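Long-range contact in dihydroneopterin triphosphate diphosphatase (Escherichia coli O157:H7, PDB 5U7H), which probably hydrolyses dihydroneopterin triphosphate to the monophosphate and pyrophosphate for folate biosynthesis, and also cleaves nucleoside triphosphates such as dATP: residues V10-V15 / Q51-E56. Numbering follows the deposited sequence.
Sequences VSILVV and QAAMRE. With NI (nickel (II) ion), chain G; NI (nickel (II) ion), chain E.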
loop_
_atom_site.group_PDB
_atom_site.type_symbol
_atom_site.label_atom_id
_atom_site.label_comp_id
_atom_site.label_asym_id
_atom_site.label_seq_id
_atom_site.Cartn_x
_atom_site.Cartn_y
_atom_site.Cartn_z
ATOM N N VAL A 10 -3.472 1.128 -12.965
ATOM C CA VAL A 10 -2.819 2.319 -12.433
ATOM C C VAL A 10 -3.167 2.346 -10.956
ATOM O O VAL A 10 -4.347 2.378 -10.594
ATOM C CB VAL A 10 -3.282 3.615 -13.129
ATOM C CG1 VAL A 10 -2.790 4.842 -12.381
ATOM C CG2 VAL A 10 -2.807 3.665 -14.577
ATOM N N SER A 11 -2.155 2.303 -10.106
ATOM C CA SER A 11 -2.407 2.090 -8.692
ATOM C C SER A 11 -1.501 2.989 -7.861
ATOM O O SER A 11 -0.632 3.693 -8.380
ATOM C CB SER A 11 -2.203 0.616 -8.328
ATOM O OG SER A 11 -0.863 0.218 -8.581
ATOM N N ILE A 12 -1.729 2.953 -6.549
ATOM C CA ILE A 12 -0.907 3.655 -5.583
ATOM C C ILE A 12 -0.440 2.664 -4.527
ATOM O O ILE A 12 -1.004 1.580 -4.349
ATOM C CB ILE A 12 -1.649 4.835 -4.919
ATOM C CG1 ILE A 12 -2.994 4.375 -4.348
ATOM C CG2 ILE A 12 -1.856 5.949 -5.933
ATOM C CD1 ILE A 12 -2.945 3.917 -2.907
ATOM N N LEU A 13 0.614 3.059 -3.837
ATOM C CA LEU A 13 1.132 2.342 -2.683
ATOM C C LEU A 13 1.389 3.373 -1.597
ATOM O O LEU A 13 1.982 4.419 -1.877
ATOM C CB LEU A 13 2.420 1.596 -3.031
ATOM C CG LEU A 13 3.312 1.090 -1.886
ATOM C CD1 LEU A 13 2.780 -0.230 -1.372
ATOM C CD2 LEU A 13 4.749 0.926 -2.383
ATOM N N VAL A 14 0.918 3.098 -0.379
ATOM C CA VAL A 14 1.176 3.954 0.784
ATOM C C VAL A 14 1.894 3.106 1.824
ATOM O O VAL A 14 1.297 2.196 2.416
ATOM C CB VAL A 14 -0.111 4.548 1.376
ATOM C CG1 VAL A 14 0.234 5.549 2.450
ATOM C CG2 VAL A 14 -0.985 5.198 0.305
ATOM N N VAL A 15 3.173 3.383 2.045
ATOM C CA VAL A 15 3.890 2.780 3.166
ATOM C C VAL A 15 3.468 3.514 4.434
ATOM O O VAL A 15 3.824 4.679 4.637
ATOM C CB VAL A 15 5.411 2.837 2.980
ATOM C CG1 VAL A 15 6.110 2.057 4.111
ATOM C CG2 VAL A 15 5.804 2.286 1.637
ATOM N N GLN A 51 -5.384 11.600 -4.351
ATOM C CA GLN A 51 -6.770 11.347 -3.966
ATOM C C GLN A 51 -7.003 9.869 -3.716
ATOM O O GLN A 51 -7.660 9.498 -2.739
ATOM C CB GLN A 51 -7.730 11.841 -5.047
ATOM C CG GLN A 51 -8.185 13.279 -4.896
ATOM C CD GLN A 51 -8.874 13.788 -6.152
ATOM O OE1 GLN A 51 -8.814 13.153 -7.210
ATOM N NE2 GLN A 51 -9.528 14.938 -6.046
ATOM N N ALA A 52 -6.488 9.010 -4.599
ATOM C CA ALA A 52 -6.676 7.575 -4.426
ATOM C C ALA A 52 -5.943 7.079 -3.191
ATOM O O ALA A 52 -6.440 6.204 -2.470
ATOM C CB ALA A 52 -6.192 6.831 -5.664
ATOM N N ALA A 53 -4.748 7.613 -2.945
ATOM C CA ALA A 53 -3.997 7.216 -1.766
ATOM C C ALA A 53 -4.798 7.496 -0.501
ATOM O O ALA A 53 -4.954 6.620 0.355
ATOM C CB ALA A 53 -2.647 7.939 -1.741
ATOM N N MET A 54 -5.336 8.713 -0.382
ATOM C CA MET A 54 -6.140 9.059 0.788
ATOM C C MET A 54 -7.400 8.208 0.881
ATOM O O MET A 54 -7.782 7.771 1.972
ATOM C CB MET A 54 -6.524 10.531 0.747
ATOM C CG MET A 54 -5.385 11.483 1.021
ATOM S SD MET A 54 -6.092 13.072 1.465
ATOM C CE MET A 54 -7.483 13.137 0.333
ATOM N N ARG A 55 -8.079 7.989 -0.247
ATOM C CA ARG A 55 -9.304 7.194 -0.217
ATOM C C ARG A 55 -9.015 5.768 0.238
ATOM O O ARG A 55 -9.682 5.247 1.139
ATOM C CB ARG A 55 -9.981 7.196 -1.585
ATOM C CG ARG A 55 -11.264 6.383 -1.602
ATOM C CD ARG A 55 -11.886 6.273 -2.996
ATOM N NE ARG A 55 -10.900 6.040 -4.036
ATOM C CZ ARG A 55 -10.233 4.907 -4.212
ATOM N NH1 ARG A 55 -10.438 3.863 -3.420
ATOM N NH2 ARG A 55 -9.348 4.824 -5.189
ATOM N N GLU A 56 -8.000 5.126 -0.362
ATOM C CA GLU A 56 -7.680 3.752 0.009
ATOM C C GLU A 56 -7.195 3.652 1.455
ATOM O O GLU A 56 -7.468 2.660 2.134
ATOM C CB GLU A 56 -6.650 3.167 -0.953
ATOM C CG GLU A 56 -7.186 2.954 -2.370
ATOM C CD GLU A 56 -8.091 1.725 -2.529
ATOM O OE1 GLU A 56 -8.080 0.833 -1.660
ATOM O OE2 GLU A 56 -8.808 1.653 -3.557
HETATM NI NI NI G . -9.725 0.129 -4.522
HETATM NI NI NI E . -8.542 -1.120 -1.517
HETATM O O HOH W 1 -10.122 -0.862 -2.797
HETATM O O HOH W 2 -10.035 -0.319 -0.270
HETATM O O HOH W 3 -11.348 1.200 -3.983
HETATM O O HOH W 4 -11.075 -1.374 -5.442
HETATM O O HOH W 5 -9.745 1.414 -6.247
#
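Ile12 reaches from the strand to the backbone of the Nudix helix, where its CD1 lies 3.6 Å from Ala53 CA. The torsions explain this reach: CG1 sits on the side of CB flanked by both N and C of Ile12 (chi1 52°), and a chi2 away from the usual staggered values carries CD1 along the helix, over Ala53 and on to the CB of Glu56. Farther back on the same branch, Ile12 CG1 meets the methyl of Ala52 at 4.2 Å. Val14, two residues on and on the same side of the strand, adds one branch, its CG2 touching Ala53 CB at 3.8 Å. The two alanines, with no side chain beyond CB, let the helix come close, and the axes pass 8.2 Å apart at -59°. No hydrogen bond crosses this buried interface, where apolar side chains meet each other and the helix backbone.

The same helix illustrates how a Nudix box joins packing to metal binding. Glu56 lays its CB against Ile12, then bends at chi2 and bridges two nickel ions, OE1 and OE2 each binding one at 2.0 Å; a water links the same pair. Arg55 NH1 donates a nearly straight bond to Glu56 OE2 (2.7 Å, 168°), in the guanidinium plane but from above the carboxylate plane, which probably steadies the carboxylate. Glu60 and Glu117 share the OE1-bound nickel, consistent with the magnesium site of relatives.

Strand 10-18 runs between strands 97-107 and 36-42 in the mixed sheet; helix 49-61 packs on one face, with Leu72 of strand 72-82 touching Val14 and Ala53, while Leu13 points away from it to helix 136-147.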